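Local coordinates for protein CsuE (Acinetobacter baumannii, PDB 6FJY) that probably serves as the two-domain adhesion subunit at the tip of Csu chaperone-usher pili, through which the bacterium attaches to surfaces and forms biofilms, at residues D[7-12]-D[170-175]; D[52-57]-D[124-129]. All coordinates share one frame; numbering follows the deposited sequence.

Contact 1 (D[7-12]-D[170-175]); sequences SGTSSI and LGSLSI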
loop_
_atom_site.group_PDB
_atom_site.type_symbol
_atom_site.label_atom_id
_atom_site.label_comp_id
_atom_site.label_asym_id
_atom_site.label_seq_id
_atom_site.Cartn_x
_atom_site.Cartn_y
_atom_site.Cartn_z
ATOM N N SER D 7 21.827 7.416 -15.324
ATOM C CA SER D 7 21.217 6.195 -14.808
ATOM C C SER D 7 20.132 6.585 -13.810
ATOM O O SER D 7 19.818 7.767 -13.640
ATOM C CB SER D 7 22.293 5.295 -14.194
ATOM O OG SER D 7 23.468 6.043 -13.938
ATOM N N GLY D 8 19.546 5.585 -13.149
ATOM C CA GLY D 8 18.561 5.840 -12.110
ATOM C C GLY D 8 17.185 5.245 -12.350
ATOM O O GLY D 8 16.816 4.953 -13.492
ATOM N N THR D 9 16.409 5.073 -11.278
ATOM C CA THR D 9 15.079 4.483 -11.359
ATOM C C THR D 9 14.050 5.398 -10.719
ATOM O O THR D 9 14.235 5.872 -9.594
ATOM C CB THR D 9 15.023 3.107 -10.687
ATOM O OG1 THR D 9 13.659 2.675 -10.601
ATOM C CG2 THR D 9 15.627 3.154 -9.287
ATOM N N SER D 10 12.962 5.632 -11.434
ATOM C CA SER D 10 11.801 6.334 -10.909
ATOM C C SER D 10 10.673 5.322 -10.763
ATOM O O SER D 10 10.255 4.711 -11.752
ATOM C CB SER D 10 11.385 7.480 -11.832
ATOM O OG SER D 10 12.511 8.216 -12.287
ATOM N N SER D 11 10.196 5.132 -9.538
ATOM C CA SER D 11 9.079 4.242 -9.281
ATOM C C SER D 11 7.870 5.040 -8.815
ATOM O O SER D 11 7.992 6.148 -8.287
ATOM C CB SER D 11 9.424 3.185 -8.235
ATOM O OG SER D 11 9.638 3.779 -6.971
ATOM N N ILE D 12 6.694 4.466 -9.046
ATOM C CA ILE D 12 5.438 4.992 -8.542
ATOM C C ILE D 12 4.618 3.806 -8.054
ATOM O O ILE D 12 4.774 2.682 -8.540
ATOM C CB ILE D 12 4.667 5.807 -9.612
ATOM C CG1 ILE D 12 4.066 4.884 -10.670
ATOM C CG2 ILE D 12 5.581 6.834 -10.289
ATOM C CD1 ILE D 12 3.091 5.570 -11.597
ATOM N N LEU D 170 19.175 8.939 -19.135
ATOM C CA LEU D 170 18.796 7.534 -19.122
ATOM C C LEU D 170 18.216 7.220 -17.753
ATOM O O LEU D 170 18.868 7.458 -16.731
ATOM C CB LEU D 170 20.003 6.626 -19.401
ATOM C CG LEU D 170 19.827 5.208 -19.968
ATOM C CD1 LEU D 170 21.159 4.438 -19.918
ATOM C CD2 LEU D 170 18.720 4.406 -19.299
ATOM N N GLY D 171 17.002 6.686 -17.735
ATOM C CA GLY D 171 16.410 6.245 -16.490
ATOM C C GLY D 171 15.482 5.074 -16.720
ATOM O O GLY D 171 14.973 4.861 -17.823
ATOM N N SER D 172 15.269 4.318 -15.650
ATOM C CA SER D 172 14.335 3.206 -15.634
ATOM C C SER D 172 13.054 3.625 -14.925
ATOM O O SER D 172 13.098 4.240 -13.856
ATOM C CB SER D 172 14.941 1.993 -14.932
ATOM O OG SER D 172 13.958 0.987 -14.754
ATOM N N LEU D 173 11.920 3.288 -15.520
ATOM C CA LEU D 173 10.614 3.587 -14.960
ATOM C C LEU D 173 9.972 2.294 -14.480
ATOM O O LEU D 173 10.020 1.269 -15.172
ATOM C CB LEU D 173 9.712 4.274 -15.991
ATOM C CG LEU D 173 9.844 5.774 -16.274
ATOM C CD1 LEU D 173 11.290 6.216 -16.460
ATOM C CD2 LEU D 173 9.030 6.125 -17.508
ATOM N N SER D 174 9.377 2.346 -13.291
ATOM C CA SER D 174 8.739 1.186 -12.694
ATOM C C SER D 174 7.441 1.613 -12.024
ATOM O O SER D 174 7.308 2.743 -11.545
ATOM C CB SER D 174 9.662 0.500 -11.678
ATOM O OG SER D 174 9.087 -0.704 -11.212
ATOM N N ILE D 175 6.481 0.692 -12.010
ATOM C CA ILE D 175 5.169 0.902 -11.414
ATOM C C ILE D 175 4.872 -0.284 -10.508
ATOM O O ILE D 175 4.907 -1.437 -10.956
ATOM C CB ILE D 175 4.065 1.046 -12.478
ATOM C CG1 ILE D 175 4.319 2.260 -13.363
ATOM C CG2 ILE D 175 2.672 1.111 -11.825
ATOM C CD1 ILE D 175 3.387 2.327 -14.567
#
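I12 and I175 run flank to flank in the same direction, with CG1 of I12 3.8 Å from CG1 of I175. Their first torsions differ. I12 holds CG1 in the crowded position between the backbone N and carbonyl carbon (chi1 73°), whereas I175 has it anti to the carbonyl carbon (chi1 -62°). This brings the two CG1 branches together, and CD1 of I12 also lies 3.9 Å from CG1 of I175. Branched aliphatic chains suit L173 and I175 because both are buried against F59 and strand 103-110; on the same face I12 and the smaller S10 lie toward strand 24-31, S10 on F29 and I12 on S27. The opposite face carries T9 and S11 beside S172 and S174. These small polar residues approach by their CB atoms, 4.4 Å between CB of T9 and CB of S172, and suit a face more open to solvent on the 7-12 side. The backbones are held by parallel pairing. S172 N donates to G8 O at 2.7 Å, nearly along the C=O axis. Through S10 N to S172 O and S174 N to S10 O the bonds lengthen and bend, until I12 N meets S174 O at 3.1 Å from above the carbonyl plane. G8 precedes the strand with backbone angles at which a side chain would jam against the preceding carbonyl oxygen, so glycine fits there. Strand 119-136 borders the other edge of 170-175. A first strand parallel to the last strand of the same domain, amid largely antiparallel neighbours, is consistent with an Ig-like beta sandwich.

Contact 2 (D[52-57]-D[124-129]); sequences VEQMSN and DSPLKV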
loop_
_atom_site.group_PDB
_atom_site.type_symbol
_atom_site.label_atom_id
_atom_site.label_comp_id
_atom_site.label_asym_id
_atom_site.label_seq_id
_atom_site.Cartn_x
_atom_site.Cartn_y
_atom_site.Cartn_z
ATOM N N VAL D 52 13.156 12.020 -27.795
ATOM C CA VAL D 52 13.000 10.717 -27.162
ATOM C C VAL D 52 13.735 9.677 -27.998
ATOM O O VAL D 52 13.408 9.458 -29.168
ATOM C CB VAL D 52 11.523 10.354 -26.999
ATOM C CG1 VAL D 52 11.392 9.079 -26.188
ATOM C CG2 VAL D 52 10.795 11.490 -26.342
ATOM N N GLU D 53 14.746 9.046 -27.408
ATOM C CA GLU D 53 15.469 7.968 -28.092
ATOM C C GLU D 53 14.745 6.648 -27.838
ATOM O O GLU D 53 14.132 6.082 -28.745
ATOM C CB GLU D 53 16.931 7.908 -27.637
ATOM C CG GLU D 53 17.867 8.899 -28.314
ATOM C CD GLU D 53 19.337 8.572 -28.056
ATOM O OE1 GLU D 53 19.617 7.816 -27.103
ATOM O OE2 GLU D 53 20.213 9.058 -28.802
ATOM N N GLN D 54 14.803 6.159 -26.599
ATOM C CA GLN D 54 14.123 4.935 -26.205
ATOM C C GLN D 54 12.953 5.268 -25.294
ATOM O O GLN D 54 13.066 6.105 -24.391
ATOM C CB GLN D 54 15.070 3.965 -25.496
ATOM C CG GLN D 54 16.051 3.279 -26.426
ATOM C CD GLN D 54 16.693 2.054 -25.805
ATOM O OE1 GLN D 54 16.986 2.030 -24.610
ATOM N NE2 GLN D 54 16.903 1.022 -26.617
ATOM N N MET D 55 11.829 4.603 -25.536
ATOM C CA MET D 55 10.628 4.813 -24.744
ATOM C C MET D 55 9.806 3.536 -24.801
ATOM O O MET D 55 9.992 2.698 -25.685
ATOM C CB MET D 55 9.819 6.007 -25.263
ATOM C CG MET D 55 8.858 6.634 -24.268
ATOM S SD MET D 55 7.737 7.759 -25.097
ATOM C CE MET D 55 7.167 6.694 -26.397
ATOM N N SER D 56 8.895 3.399 -23.840
ATOM C CA SER D 56 7.944 2.296 -23.850
ATOM C C SER D 56 6.754 2.695 -22.999
ATOM O O SER D 56 6.926 3.104 -21.848
ATOM C CB SER D 56 8.572 0.995 -23.322
ATOM O OG SER D 56 7.702 -0.114 -23.526
ATOM N N ASN D 57 5.560 2.598 -23.575
ATOM C CA ASN D 57 4.323 2.770 -22.830
ATOM C C ASN D 57 3.869 1.479 -22.167
ATOM O O ASN D 57 2.838 1.474 -21.491
ATOM C CB ASN D 57 3.218 3.303 -23.749
ATOM C CG ASN D 57 3.534 4.684 -24.311
ATOM O OD1 ASN D 57 3.486 5.688 -23.599
ATOM N ND2 ASN D 57 3.844 4.739 -25.599
ATOM N N ASP D 124 9.293 -1.721 -20.485
ATOM C CA ASP D 124 9.967 -2.689 -21.337
ATOM C C ASP D 124 11.237 -2.116 -21.947
ATOM O O ASP D 124 12.157 -2.869 -22.276
ATOM C CB ASP D 124 9.006 -3.174 -22.422
ATOM C CG ASP D 124 7.859 -3.978 -21.849
ATOM O OD1 ASP D 124 8.066 -4.616 -20.800
ATOM O OD2 ASP D 124 6.759 -3.967 -22.434
ATOM N N SER D 125 11.298 -0.797 -22.095
ATOM C CA SER D 125 12.477 -0.085 -22.533
ATOM C C SER D 125 12.705 1.112 -21.624
ATOM O O SER D 125 11.747 1.748 -21.170
ATOM C CB SER D 125 12.340 0.395 -23.981
ATOM O OG SER D 125 13.548 0.992 -24.419
ATOM N N PRO D 126 13.957 1.435 -21.335
ATOM C CA PRO D 126 14.245 2.607 -20.506
ATOM C C PRO D 126 13.934 3.898 -21.248
ATOM O O PRO D 126 13.764 3.942 -22.468
ATOM C CB PRO D 126 15.737 2.470 -20.203
ATOM C CG PRO D 126 16.269 1.623 -21.318
ATOM C CD PRO D 126 15.174 0.679 -21.684
ATOM N N LEU D 127 13.841 4.969 -20.466
ATOM C CA LEU D 127 13.624 6.309 -20.994
ATOM C C LEU D 127 14.976 6.937 -21.328
ATOM O O LEU D 127 15.765 7.249 -20.429
ATOM C CB LEU D 127 12.867 7.151 -19.981
ATOM C CG LEU D 127 11.767 8.096 -20.456
ATOM C CD1 LEU D 127 11.590 9.223 -19.420
ATOM C CD2 LEU D 127 12.043 8.638 -21.832
ATOM N N LYS D 128 15.238 7.125 -22.620
ATOM C CA LYS D 128 16.453 7.761 -23.106
ATOM C C LYS D 128 16.065 9.018 -23.865
ATOM O O LYS D 128 15.334 8.950 -24.860
ATOM C CB LYS D 128 17.255 6.815 -24.006
ATOM C CG LYS D 128 17.881 5.642 -23.266
ATOM C CD LYS D 128 18.725 4.779 -24.195
ATOM C CE LYS D 128 19.909 5.547 -24.760
ATOM N NZ LYS D 128 20.676 4.741 -25.762
ATOM N N VAL D 129 16.552 10.158 -23.403
ATOM C CA VAL D 129 16.215 11.438 -24.007
ATOM C C VAL D 129 17.499 12.188 -24.332
ATOM O O VAL D 129 18.429 12.243 -23.519
ATOM C CB VAL D 129 15.304 12.285 -23.090
ATOM C CG1 VAL D 129 14.929 13.590 -23.768
ATOM C CG2 VAL D 129 14.048 11.512 -22.728
#
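The backbones run roughly antiparallel, with 140° between the short strand axes, and meet in a classic beta bulge, where two residues, E53 and Q54, stand opposite the single residue K128. E53 N donates to K128 O at 2.6 Å, while Q54 N reaches the same oxygen only by a weak bond; K128 N returns a straight bond of 3.0 Å to a lone pair of Q54 O. The long side chains of the bulge itself meet crossing or flank to flank. K128, bent at chi3 (63°), crosses E53 obliquely, and its NZ forms a salt bridge with E53 OE1 at 3.5 Å. The extended Q54 runs alongside K128 and P126, its OE1 3.3 Å from K128 CD, so that the amide oxygen lies against CH2 groups of both. Farther along, CB of S56 lies 3.9 Å from CB of S125, both residues small enough for the backbones to stay close. D124 is hydrogen-bonded through OD2 to S58 OG and through OD1 to T60 OG1. On the side away from K128 and Q54, V52 and M55 lean loosely on CD2 of L127. One long salt bridge and the aliphatic part of K128 thus hold a partly exposed polar side, while V52, L127 and V129 are buried behind it.

Both contacts belong to one neighbourhood of the N-terminal part of the chain, their centres about 11 Å apart, and they share a boundary: strands 167-184 and 119-136 are neighbours, and G171 O probably accepts a hydrogen bond from L127 N at 2.9 Å. L170 covers the seam by packing on P126 and K128. Each contact is partly buried, but they differ in kind. Contact 1 is a regular parallel pairing whose L173 and I175 are buried, while the strand 9-12 side stays more open; contact 2 is an irregular antiparallel pairing, broken by a bulge, more charged and more reliant on long side chains. L127 and L173 touch, joining the apolar sides of both.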